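Local coordinates for protein PrgX (Enterococcus faecalis, PDB 2AWI) that acts as the receptor for the peptide sex pheromone cCF10 and, as a repressor that probably binds DNA, takes part in regulating conjugation, at residues A[119-122]-A[126-129]; A[112-117]-A[132-137]; A[79-84]-A[93-98]; A[158-163]-A[195-200]; A[200-203]-A[209-212]. The protein carries 1 engineered substitution. All coordinates share one frame; numbering follows the deposited sequence.

Contact 1: residues A[119-122]-A[126-129]; sequences IAHH and EVPT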
# COMPACT_ATOMS: atom_id res chain seq x y z
N ILE A 119 26.60 14.92 28.41
CA ILE A 119 26.09 16.28 28.49
C ILE A 119 27.10 17.27 27.91
O ILE A 119 26.75 18.10 27.07
CB ILE A 119 25.78 16.68 29.96
CG1 ILE A 119 24.53 15.95 30.45
CG2 ILE A 119 25.60 18.18 30.07
CD1 ILE A 119 24.30 16.07 31.94
N ALA A 120 28.35 17.17 28.35
CA ALA A 120 29.42 18.05 27.89
C ALA A 120 29.62 17.97 26.38
O ALA A 120 29.78 18.99 25.71
CB ALA A 120 30.71 17.71 28.61
N HIS A 121 29.61 16.75 25.83
CA HIS A 121 29.78 16.58 24.39
C HIS A 121 28.67 17.29 23.65
O HIS A 121 28.85 17.74 22.51
CB HIS A 121 29.76 15.09 24.01
CG HIS A 121 31.06 14.38 24.20
ND1 HIS A 121 31.32 13.14 23.65
CD2 HIS A 121 32.19 14.74 24.87
CE1 HIS A 121 32.55 12.77 23.97
NE2 HIS A 121 33.09 13.72 24.71
N HIS A 122 27.51 17.39 24.29
CA HIS A 122 26.34 18.03 23.70
C HIS A 122 26.44 19.55 23.67
O HIS A 122 26.42 20.16 22.60
CB HIS A 122 25.09 17.60 24.47
CG HIS A 122 23.81 18.00 23.80
ND1 HIS A 122 23.50 17.63 22.51
CD2 HIS A 122 22.75 18.72 24.24
CE1 HIS A 122 22.32 18.10 22.19
NE2 HIS A 122 21.84 18.77 23.22
N GLU A 126 34.12 21.64 27.51
CA GLU A 126 35.44 21.02 27.49
C GLU A 126 35.66 20.07 28.67
O GLU A 126 35.59 20.48 29.83
CB GLU A 126 36.53 22.10 27.51
CG GLU A 126 36.62 22.95 26.26
CD GLU A 126 37.04 22.16 25.03
OE1 GLU A 126 37.39 22.79 24.01
OE2 GLU A 126 37.02 20.91 25.09
N VAL A 127 35.93 18.81 28.36
CA VAL A 127 36.20 17.79 29.38
C VAL A 127 37.50 17.07 29.03
O VAL A 127 37.50 15.88 28.75
CB VAL A 127 35.05 16.76 29.48
CG1 VAL A 127 33.90 17.32 30.32
CG2 VAL A 127 34.56 16.39 28.08
N PRO A 128 38.62 17.80 29.06
CA PRO A 128 39.94 17.25 28.75
C PRO A 128 40.32 16.03 29.58
O PRO A 128 40.99 15.12 29.08
CB PRO A 128 40.88 18.43 28.99
CG PRO A 128 40.19 19.17 30.10
CD PRO A 128 38.75 19.15 29.64
N THR A 129 39.89 16.00 30.84
CA THR A 129 40.20 14.88 31.72
C THR A 129 39.67 13.57 31.15
O THR A 129 40.25 12.51 31.36
CB THR A 129 39.61 15.07 33.14
OG1 THR A 129 38.19 15.28 33.05
CG2 THR A 129 40.25 16.26 33.83
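Ala120 and Val127 form a small, apolar and buried contact at the turn where helix 107-122 hands over to helix 128-142, Ala120 lying in the last turn of the first helix and Val127 in the connection just before Pro128. The alanine methyl faces the fork of the valine. Ala120 CB lies 3.6 Å from Val127 CG1 and 4.1 Å from Val127 CG2, so both branches reach the same carbon, CG1 more closely. The first torsion of Val127 (chi1 -81°) explains this: CG1 stands opposite its own carbonyl carbon, while CG2 is held between that carbon and the backbone N, and this turns both methyls toward Ala120. A small residue suits position 120, because the chain folds back tightly here, with Ala120 CA only 6.7 Å from Glu126 CA. The beta-branched valine is at home in a backbone that is not helical.

Two successive helices turning back on each other in this way make a helical hairpin, the element from which TPR-like arrays are built, and both segments belong to the TPR region of the cCF10 receptor family. On the solvent side of the turn, the His121 ring meets the valine edge-on: His121 CD2 is 4.3 Å from Val127 CG2, which sits near the ring plane. A carbon of the ring edge makes this touch, while the residue remains exposed to solvent. Phe92 of helix 92-102 touches both Ala120 and Val127, and Phe96 of the same helix touches the valine too.

Contact 2: residues A[112-117]-A[132-137]; sequences IYLGYI and KTITSD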
# COMPACT_ATOMS: atom_id res chain seq x y z
N ILE A 112 27.10 7.23 36.03
CA ILE A 112 26.67 8.61 36.19
C ILE A 112 27.69 9.53 35.53
O ILE A 112 27.34 10.47 34.82
CB ILE A 112 26.54 8.98 37.68
CG1 ILE A 112 25.40 8.17 38.32
CG2 ILE A 112 26.28 10.46 37.83
CD1 ILE A 112 25.31 8.33 39.82
N TYR A 113 28.97 9.22 35.77
CA TYR A 113 30.08 9.98 35.21
C TYR A 113 29.95 10.12 33.70
O TYR A 113 30.04 11.23 33.17
CB TYR A 113 31.39 9.26 35.55
CG TYR A 113 32.59 9.74 34.76
CD1 TYR A 113 33.14 11.00 35.00
CD2 TYR A 113 33.15 8.94 33.77
CE1 TYR A 113 34.24 11.45 34.26
CE2 TYR A 113 34.24 9.38 33.03
CZ TYR A 113 34.78 10.64 33.28
OH TYR A 113 35.86 11.08 32.55
N LEU A 114 29.73 9.01 33.01
CA LEU A 114 29.58 9.03 31.56
C LEU A 114 28.34 9.86 31.19
O LEU A 114 28.20 10.32 30.05
CB LEU A 114 29.44 7.61 31.00
CG LEU A 114 30.66 6.69 31.18
CD1 LEU A 114 30.34 5.28 30.69
CD2 LEU A 114 31.85 7.28 30.42
N GLY A 115 27.45 10.03 32.17
CA GLY A 115 26.25 10.82 31.95
C GLY A 115 26.65 12.28 31.80
O GLY A 115 26.06 13.02 31.01
N TYR A 116 27.65 12.69 32.56
CA TYR A 116 28.15 14.06 32.49
C TYR A 116 28.95 14.26 31.21
O TYR A 116 28.86 15.32 30.58
CB TYR A 116 29.04 14.37 33.70
CG TYR A 116 28.28 14.66 34.98
CD1 TYR A 116 27.53 13.66 35.61
CD2 TYR A 116 28.32 15.92 35.56
CE1 TYR A 116 26.85 13.92 36.80
CE2 TYR A 116 27.64 16.19 36.75
CZ TYR A 116 26.91 15.19 37.36
OH TYR A 116 26.25 15.47 38.53
N ILE A 117 29.73 13.26 30.82
CA ILE A 117 30.52 13.36 29.60
C ILE A 117 29.60 13.57 28.41
O ILE A 117 29.88 14.37 27.52
CB ILE A 117 31.37 12.10 29.36
CG1 ILE A 117 32.38 11.93 30.50
CG2 ILE A 117 32.09 12.19 28.02
CD1 ILE A 117 33.34 13.10 30.64
N LYS A 132 41.98 11.93 28.72
CA LYS A 132 43.19 11.65 29.48
C LYS A 132 43.08 10.45 30.42
O LYS A 132 44.09 9.89 30.83
CB LYS A 132 43.62 12.88 30.28
CG LYS A 132 44.60 13.83 29.59
CD LYS A 132 44.00 14.55 28.38
CE LYS A 132 44.13 13.74 27.10
NZ LYS A 132 45.55 13.53 26.71
N THR A 133 41.86 10.05 30.76
CA THR A 133 41.70 8.93 31.69
C THR A 133 40.77 7.80 31.26
O THR A 133 40.79 6.72 31.87
CB THR A 133 41.18 9.43 33.06
OG1 THR A 133 39.82 9.86 32.93
CG2 THR A 133 42.03 10.60 33.57
N ILE A 134 39.99 8.01 30.20
CA ILE A 134 39.04 6.98 29.80
C ILE A 134 39.61 5.59 29.55
O ILE A 134 39.15 4.62 30.15
CB ILE A 134 38.21 7.43 28.56
CG1 ILE A 134 37.04 6.46 28.34
CG2 ILE A 134 39.09 7.48 27.32
CD1 ILE A 134 36.09 6.35 29.53
N THR A 135 40.62 5.49 28.69
CA THR A 135 41.22 4.20 28.40
C THR A 135 41.70 3.51 29.67
O THR A 135 41.54 2.30 29.83
CB THR A 135 42.41 4.35 27.43
OG1 THR A 135 41.93 4.76 26.14
CG2 THR A 135 43.17 3.04 27.29
N SER A 136 42.27 4.29 30.57
CA SER A 136 42.77 3.79 31.85
C SER A 136 41.64 3.35 32.79
O SER A 136 41.81 2.42 33.58
CB SER A 136 43.62 4.87 32.52
OG SER A 136 43.87 4.54 33.88
N ASP A 137 40.51 4.04 32.72
CA ASP A 137 39.36 3.71 33.56
C ASP A 137 38.76 2.38 33.11
O ASP A 137 38.52 1.49 33.93
CB ASP A 137 38.29 4.80 33.47
CG ASP A 137 38.71 6.10 34.14
OD1 ASP A 137 37.98 7.10 34.00
OD2 ASP A 137 39.77 6.12 34.82
O HOH W 1 37.57 8.82 31.83
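Tyr113 reaches from helix 107-122 toward Thr133 and Asp137 of helix 128-142 without bonding to either directly. Its CG is turned opposite the backbone N (chi1 166°), which carries the ring outward to the facing helix. Even so, Tyr113 OH stops 4.2 Å from Thr133 OG1, and the two side chains meet at a slant. A water fills the interval. It is hydrogen-bonded to Tyr113 OH at 2.9 Å and to Thr133 OG1 at 2.7 Å, and it donates to Asp137 OD1 at 2.8 Å. Tyrosine suits the place because its long, mostly apolar ring can cross buried ground and still deliver a polar end.

One residue on, Leu114 extends the contact with hydrocarbon: its CD2 lies 4.4 Å from Ile134 CD1, a light touch between two long apolar chains. Farther along the same helix, Ile117 rests on one face of the Tyr113 ring, CG1 lying 3.9 Å above the plane toward its rim, and probably helps to hold the ring's rotation.

The segment axes approach no nearer than 13.3 Å and run roughly antiparallel at 150°, a spacing that long side chains and a water must span. Asp137 OD1 also forms a salt bridge with Arg103, and Thr133 OG1 bonds to Thr129 O. The chemistry therefore implies a buried carboxylate whose charge is probably balanced by arginine, with the water extending that polar network to the tyrosine.

Contact 3: residues A[79-84]-A[93-98]; sequences KLLISK and DKNFQR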
# COMPACT_ATOMS: atom_id res chain seq x y z
N LYS A 79 22.19 10.20 40.02
CA LYS A 79 21.72 9.78 38.70
C LYS A 79 20.51 10.60 38.28
O LYS A 79 20.26 10.81 37.09
CB LYS A 79 21.38 8.28 38.70
CG LYS A 79 21.17 7.69 37.30
CD LYS A 79 21.01 6.17 37.33
CE LYS A 79 22.35 5.44 37.48
NZ LYS A 79 23.14 5.40 36.22
N LEU A 80 19.75 11.08 39.27
CA LEU A 80 18.57 11.89 39.02
C LEU A 80 19.01 13.29 38.60
O LEU A 80 18.47 13.88 37.66
CB LEU A 80 17.71 11.95 40.29
CG LEU A 80 16.33 12.62 40.29
CD1 LEU A 80 16.46 14.13 40.13
CD2 LEU A 80 15.49 12.02 39.17
N LEU A 81 20.01 13.80 39.30
CA LEU A 81 20.56 15.12 39.05
C LEU A 81 20.95 15.35 37.59
O LEU A 81 20.93 16.49 37.11
CB LEU A 81 21.77 15.34 39.97
CG LEU A 81 22.26 16.76 40.25
CD1 LEU A 81 21.10 17.64 40.67
CD2 LEU A 81 23.31 16.71 41.36
N ILE A 82 21.30 14.28 36.89
CA ILE A 82 21.71 14.38 35.48
C ILE A 82 20.67 15.05 34.58
O ILE A 82 21.01 15.88 33.74
CB ILE A 82 22.05 12.98 34.90
CG1 ILE A 82 23.43 12.54 35.40
CG2 ILE A 82 22.04 13.01 33.37
CD1 ILE A 82 23.83 11.17 34.91
N SER A 83 19.40 14.67 34.75
CA SER A 83 18.32 15.23 33.93
C SER A 83 18.23 16.74 34.10
O SER A 83 18.10 17.48 33.12
CB SER A 83 16.99 14.59 34.32
OG SER A 83 16.64 14.90 35.66
N LYS A 84 18.31 17.19 35.34
CA LYS A 84 18.23 18.61 35.64
C LYS A 84 19.40 19.37 35.02
O LYS A 84 19.21 20.43 34.42
CB LYS A 84 18.21 18.83 37.16
CG LYS A 84 17.24 17.91 37.89
CD LYS A 84 17.03 18.33 39.34
CE LYS A 84 16.08 19.51 39.45
NZ LYS A 84 14.71 19.17 38.95
N ASP A 93 29.48 22.14 35.57
CA ASP A 93 30.76 22.44 36.20
C ASP A 93 30.92 22.04 37.66
O ASP A 93 31.72 21.16 37.99
CB ASP A 93 31.05 23.93 36.05
CG ASP A 93 32.52 24.22 35.88
OD1 ASP A 93 33.30 23.87 36.79
OD2 ASP A 93 32.89 24.79 34.84
N LYS A 94 30.17 22.70 38.54
CA LYS A 94 30.27 22.44 39.98
C LYS A 94 29.94 21.02 40.40
O LYS A 94 30.55 20.48 41.32
CB LYS A 94 29.38 23.43 40.73
CG LYS A 94 29.80 23.66 42.18
CD LYS A 94 29.16 24.93 42.73
CE LYS A 94 29.68 25.26 44.11
NZ LYS A 94 29.16 26.57 44.60
N ASN A 95 28.98 20.40 39.72
CA ASN A 95 28.59 19.04 40.04
C ASN A 95 29.59 18.06 39.45
O ASN A 95 29.92 17.04 40.06
CB ASN A 95 27.19 18.75 39.49
CG ASN A 95 26.10 19.35 40.35
OD1 ASN A 95 25.06 19.76 39.84
ND2 ASN A 95 26.33 19.39 41.65
N PHE A 96 30.07 18.38 38.25
CA PHE A 96 31.04 17.53 37.57
C PHE A 96 32.33 17.44 38.37
O PHE A 96 33.05 16.45 38.28
CB PHE A 96 31.34 18.09 36.18
CG PHE A 96 32.26 17.23 35.37
CD1 PHE A 96 31.88 15.96 34.96
CD2 PHE A 96 33.52 17.70 35.00
CE1 PHE A 96 32.73 15.15 34.20
CE2 PHE A 96 34.39 16.91 34.24
CZ PHE A 96 34.00 15.64 33.84
N GLN A 97 32.61 18.48 39.15
CA GLN A 97 33.83 18.50 39.96
C GLN A 97 33.70 17.58 41.17
O GLN A 97 34.69 17.27 41.83
CB GLN A 97 34.13 19.93 40.44
CG GLN A 97 34.39 20.91 39.31
CD GLN A 97 34.75 22.30 39.82
OE1 GLN A 97 34.90 23.24 39.04
NE2 GLN A 97 34.88 22.43 41.14
N ARG A 98 32.47 17.16 41.46
CA ARG A 98 32.22 16.27 42.58
C ARG A 98 32.17 14.83 42.08
O ARG A 98 32.69 13.92 42.72
CB ARG A 98 30.89 16.63 43.25
CG ARG A 98 30.53 15.72 44.42
CD ARG A 98 29.14 16.01 45.01
NE ARG A 98 28.05 15.77 44.06
CZ ARG A 98 27.51 16.69 43.27
NH1 ARG A 98 27.95 17.94 43.32
NH2 ARG A 98 26.53 16.37 42.44
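Leu81 of helix 74-87 packs against Asn95 and Arg98 of helix 92-102, one turn apart on the partner helix, in a contact near the protein surface. All the touching across the gap is van der Waals packing, and it falls mainly on one methyl, Leu81 CD2. This carbon lies 3.4 Å from Arg98 NH2 and 4.0 Å from Asn95 CG. Leucine and asparagine approach from opposite directions, whereas the arginine chain passes at about a right angle to the leucine and meets it obliquely with its guanidinium. Leucine suits this place because its branched end offers a methyl to the flat groups of both polar side chains.

Within the partner helix, the guanidinium is placed beside Asn95. The Arg98 chain leaves with CG opposite the backbone N, then bends at its third torsion (chi3 64°) and brings the guanidinium alongside Asn95, one turn back, within touch of Leu81. The side-chain carbon Asn95 CG then lies in the guanidinium plane at its edge, while Asn95 O stands 3.8 Å above one face, toward the rim.

Charge and polar bonding form the remaining group. Arg98 NE makes a salt bridge with Glu78, just ahead of segment 79-84, so arginine links the two roughly antiparallel helices of this hairpin. Behind Leu81, Ser83 OG donates to Leu80 O at 2.9 Å, almost in line with the carbonyl (166°), and Ser83 N gives the same oxygen a second bond. The chemistry implies a mixed seam: a leucine methyl supplies contact, while the arginine charge is probably balanced beside it by Glu78.

Contact 4: residues A[158-163]-A[195-200]; sequences NLLNVL and KNALTI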
# COMPACT_ATOMS: atom_id res chain seq x y z
N ASN A 158 26.22 3.59 27.62
CA ASN A 158 26.64 4.97 27.85
C ASN A 158 27.93 5.26 27.07
O ASN A 158 28.12 6.38 26.59
CB ASN A 158 26.89 5.19 29.35
CG ASN A 158 25.62 5.09 30.19
OD1 ASN A 158 25.68 4.87 31.40
ND2 ASN A 158 24.47 5.25 29.55
N LEU A 159 28.80 4.26 26.94
CA LEU A 159 30.06 4.41 26.22
C LEU A 159 29.84 4.57 24.72
O LEU A 159 30.54 5.35 24.06
CB LEU A 159 30.97 3.21 26.48
CG LEU A 159 31.51 3.05 27.90
CD1 LEU A 159 32.20 1.71 28.03
CD2 LEU A 159 32.47 4.20 28.22
N LEU A 160 28.89 3.81 24.16
CA LEU A 160 28.61 3.90 22.73
C LEU A 160 28.13 5.30 22.40
O LEU A 160 28.05 5.68 21.23
CB LEU A 160 27.53 2.89 22.34
CG LEU A 160 27.91 1.41 22.18
CD1 LEU A 160 26.67 0.57 21.91
CD2 LEU A 160 28.90 1.27 21.03
N ASN A 161 27.81 6.07 23.44
CA ASN A 161 27.30 7.42 23.27
C ASN A 161 28.37 8.52 23.30
O ASN A 161 28.15 9.62 22.81
CB ASN A 161 26.27 7.69 24.37
CG ASN A 161 25.32 8.82 24.01
OD1 ASN A 161 24.49 8.67 23.11
ND2 ASN A 161 25.45 9.95 24.69
N VAL A 162 29.53 8.22 23.88
CA VAL A 162 30.59 9.22 23.97
C VAL A 162 31.96 8.69 23.56
O VAL A 162 32.99 9.25 23.93
CB VAL A 162 30.69 9.78 25.41
CG1 VAL A 162 29.37 10.40 25.83
CG2 VAL A 162 31.07 8.66 26.37
N LEU A 163 31.97 7.62 22.78
CA LEU A 163 33.23 7.02 22.37
C LEU A 163 33.11 6.39 20.98
O LEU A 163 32.06 5.87 20.62
CB LEU A 163 33.65 5.96 23.39
CG LEU A 163 35.05 5.96 24.00
CD1 LEU A 163 35.38 7.35 24.53
CD2 LEU A 163 35.11 4.93 25.11
N LYS A 195 20.47 -2.91 20.69
CA LYS A 195 19.77 -1.99 19.80
C LYS A 195 20.65 -0.81 19.43
O LYS A 195 20.75 -0.44 18.26
CB LYS A 195 18.47 -1.52 20.46
CG LYS A 195 17.53 -0.75 19.55
CD LYS A 195 17.79 0.74 19.58
CE LYS A 195 17.48 1.32 20.96
NZ LYS A 195 17.77 2.78 21.05
N ASN A 196 21.30 -0.21 20.43
CA ASN A 196 22.16 0.93 20.18
C ASN A 196 23.39 0.52 19.38
O ASN A 196 23.83 1.24 18.48
CB ASN A 196 22.61 1.59 21.49
CG ASN A 196 21.47 2.29 22.19
OD1 ASN A 196 20.48 2.67 21.57
ND2 ASN A 196 21.60 2.47 23.50
N ALA A 197 23.94 -0.64 19.71
CA ALA A 197 25.12 -1.12 19.01
C ALA A 197 24.78 -1.42 17.55
O ALA A 197 25.55 -1.09 16.66
CB ALA A 197 25.66 -2.38 19.69
N LEU A 198 23.62 -2.04 17.33
CA LEU A 198 23.19 -2.40 15.97
C LEU A 198 22.87 -1.18 15.11
O LEU A 198 23.07 -1.20 13.90
CB LEU A 198 21.98 -3.33 16.03
CG LEU A 198 21.32 -3.69 14.70
CD1 LEU A 198 22.37 -4.19 13.72
CD2 LEU A 198 20.26 -4.75 14.91
N THR A 199 22.36 -0.13 15.74
CA THR A 199 22.03 1.09 15.01
C THR A 199 23.32 1.68 14.45
O THR A 199 23.41 2.03 13.28
CB THR A 199 21.36 2.13 15.95
OG1 THR A 199 20.15 1.58 16.48
CG2 THR A 199 21.05 3.42 15.20
N ILE A 200 24.33 1.77 15.31
CA ILE A 200 25.62 2.30 14.93
C ILE A 200 26.27 1.43 13.84
O ILE A 200 26.83 1.94 12.87
CB ILE A 200 26.54 2.38 16.16
CG1 ILE A 200 26.00 3.43 17.13
CG2 ILE A 200 27.97 2.69 15.73
CD1 ILE A 200 26.69 3.46 18.51
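Leu160 lays its CD1 methyl against the backbone of Ala197, 3.7 Å from Ala197 CA and 3.8 Å from Ala197 CB. Alanine suits the position: with only a methyl of its own, it leaves the helix surface low enough for a leucine end to settle on the main chain. The same CD1 passes near Asn196 CB at 4.2 Å. Leu160 reaches this far because CG sits opposite its carbonyl carbon and the chain then runs out extended (chi2 175°).

From helix 184-203, Ile200 returns the contact. Its extended CG1 branch ends in CD1, which lies 4.0 Å from both Leu160 CB and Leu160 CD2, the two side chains meeting at a slant; Ile200 CD1 also comes 3.8 Å from Leu160 O. Tyr213 of helix 207-220 touches Ala197 as well.

Segment 158-163 runs from helix 150-159 into the connection that follows, and helix 165-172 intervenes before helix 184-203. The contact therefore joins this region to the helix next but one in the chain, a packing typical of stacked alpha-helical arrays and consistent with the TPR region of this family.

Contact 5: residues A[200-203]-A[209-212]; sequences ISIM and EAQY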
# COMPACT_ATOMS: atom_id res chain seq x y z
N ILE A 200 24.33 1.77 15.31
CA ILE A 200 25.62 2.30 14.93
C ILE A 200 26.27 1.43 13.84
O ILE A 200 26.83 1.94 12.87
CB ILE A 200 26.54 2.38 16.16
CG1 ILE A 200 26.00 3.43 17.13
CG2 ILE A 200 27.97 2.69 15.73
CD1 ILE A 200 26.69 3.46 18.51
N SER A 201 26.15 0.12 13.99
CA SER A 201 26.74 -0.81 13.03
C SER A 201 26.18 -0.67 11.62
O SER A 201 26.92 -0.77 10.64
CB SER A 201 26.57 -2.24 13.51
OG SER A 201 27.26 -2.41 14.73
N ILE A 202 24.86 -0.46 11.53
CA ILE A 202 24.20 -0.30 10.25
C ILE A 202 24.59 1.04 9.63
O ILE A 202 24.77 1.14 8.42
CB ILE A 202 22.65 -0.35 10.40
CG1 ILE A 202 22.20 -1.77 10.70
CG2 ILE A 202 21.97 0.14 9.13
CD1 ILE A 202 22.50 -2.75 9.59
N MSE A 203 24.74 2.05 10.47
CA MSE A 203 25.10 3.38 10.01
C MSE A 203 26.53 3.44 9.43
O MSE A 203 26.83 4.30 8.61
CB MSE A 203 24.96 4.38 11.16
CG MSE A 203 24.64 5.80 10.73
SE MSE A 203 22.92 5.94 9.84
CE MSE A 203 23.55 6.24 8.03
N GLU A 209 29.40 -6.75 11.90
CA GLU A 209 29.10 -6.36 13.28
C GLU A 209 27.59 -6.37 13.46
O GLU A 209 27.07 -6.84 14.47
CB GLU A 209 29.66 -4.96 13.58
CG GLU A 209 31.15 -4.94 13.85
CD GLU A 209 31.53 -5.76 15.07
OE1 GLU A 209 31.52 -5.21 16.19
OE2 GLU A 209 31.84 -6.96 14.91
N ALA A 210 26.88 -5.86 12.45
CA ALA A 210 25.42 -5.81 12.51
C ALA A 210 24.85 -7.20 12.72
O ALA A 210 23.96 -7.38 13.55
CB ALA A 210 24.86 -5.19 11.23
N GLN A 211 25.35 -8.18 11.97
CA GLN A 211 24.85 -9.54 12.10
C GLN A 211 25.14 -10.06 13.51
O GLN A 211 24.35 -10.80 14.09
CB GLN A 211 25.50 -10.45 11.06
CG GLN A 211 24.85 -11.84 10.97
CD GLN A 211 25.59 -12.79 10.04
OE1 GLN A 211 25.14 -13.91 9.79
NE2 GLN A 211 26.75 -12.36 9.54
N TYR A 212 26.28 -9.67 14.06
CA TYR A 212 26.64 -10.11 15.39
C TYR A 212 25.50 -9.75 16.34
O TYR A 212 24.92 -10.62 16.99
CB TYR A 212 27.94 -9.44 15.85
CG TYR A 212 28.24 -9.67 17.32
CD1 TYR A 212 28.62 -10.92 17.79
CD2 TYR A 212 28.08 -8.64 18.25
CE1 TYR A 212 28.82 -11.15 19.16
CE2 TYR A 212 28.28 -8.85 19.61
CZ TYR A 212 28.64 -10.11 20.06
OH TYR A 212 28.80 -10.34 21.42
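Ser201 and Ile202 each owe their contact with helix 207-220 to their torsions. In Ser201 (chi1 -62°) the hydroxyl stands opposite the carbonyl carbon and beside the backbone N, which brings Ser201 OG within 3.7 Å of Glu209 CB. Ile202 starts in the same sense, with CG1 opposite the carbonyl carbon, but its second torsion (chi2 -63°) bends the branch and brings CD1 round to Ala210 CB at 3.8 Å. Glu209 is bent at its own second torsion (chi2 -62°), which leads the carboxylate away from the contact and leaves its CB to do the touching.

Small residues at the meeting point let the helices come very close: Ser201 CA and Ala210 CA are only 5.2 Å apart. Ser201 CB lies 3.8 Å from Ala210 N and 4.1 Å from Ala210 CB, so the serine sits against the main chain of its partner. Serine can be buried here because its hydroxyl is bonded within its own helix, to Ala197 O. The carboxylate of Glu209, buried as well, is gripped at both oxygens, OE1 by Tyr165 OH and OE2 in a salt bridge with Lys173, which probably favours its charged form.

Helices 184-203 and 207-220 run roughly antiparallel on either side of a short turn, a helical hairpin within the TPR region. Helix 165-172 borders Ser201 through Tyr165, while helix 230-248 packs on both Ile202 and Ala210, and Ile283 of helix 270-286 adds to the surroundings of Ile202.

How the contacts relate
Contacts 1 and 2 hold the same two helices, 107-122 and 128-142, contact 1 at their connecting turn and contact 2 farther along, where the spacing is wide; Val127 and Ile117 touch between them. Both are buried, yet one is chiefly apolar and the other bridged by water. Contacts 4 and 5 share Ile200 and helix 184-203; contact 4 is partly buried and rests on leucine and isoleucine set against an alanine, contact 5 is buried and built from small residues beside a satisfied carboxylate. Contact 3, nearest the surface, mixes leucine with polar groups and meets contacts 1 and 2 through Phe96 and Ile82. Leu114 and Leu159 join contact 2 to contact 4, tying that hairpin to the next helices of the array.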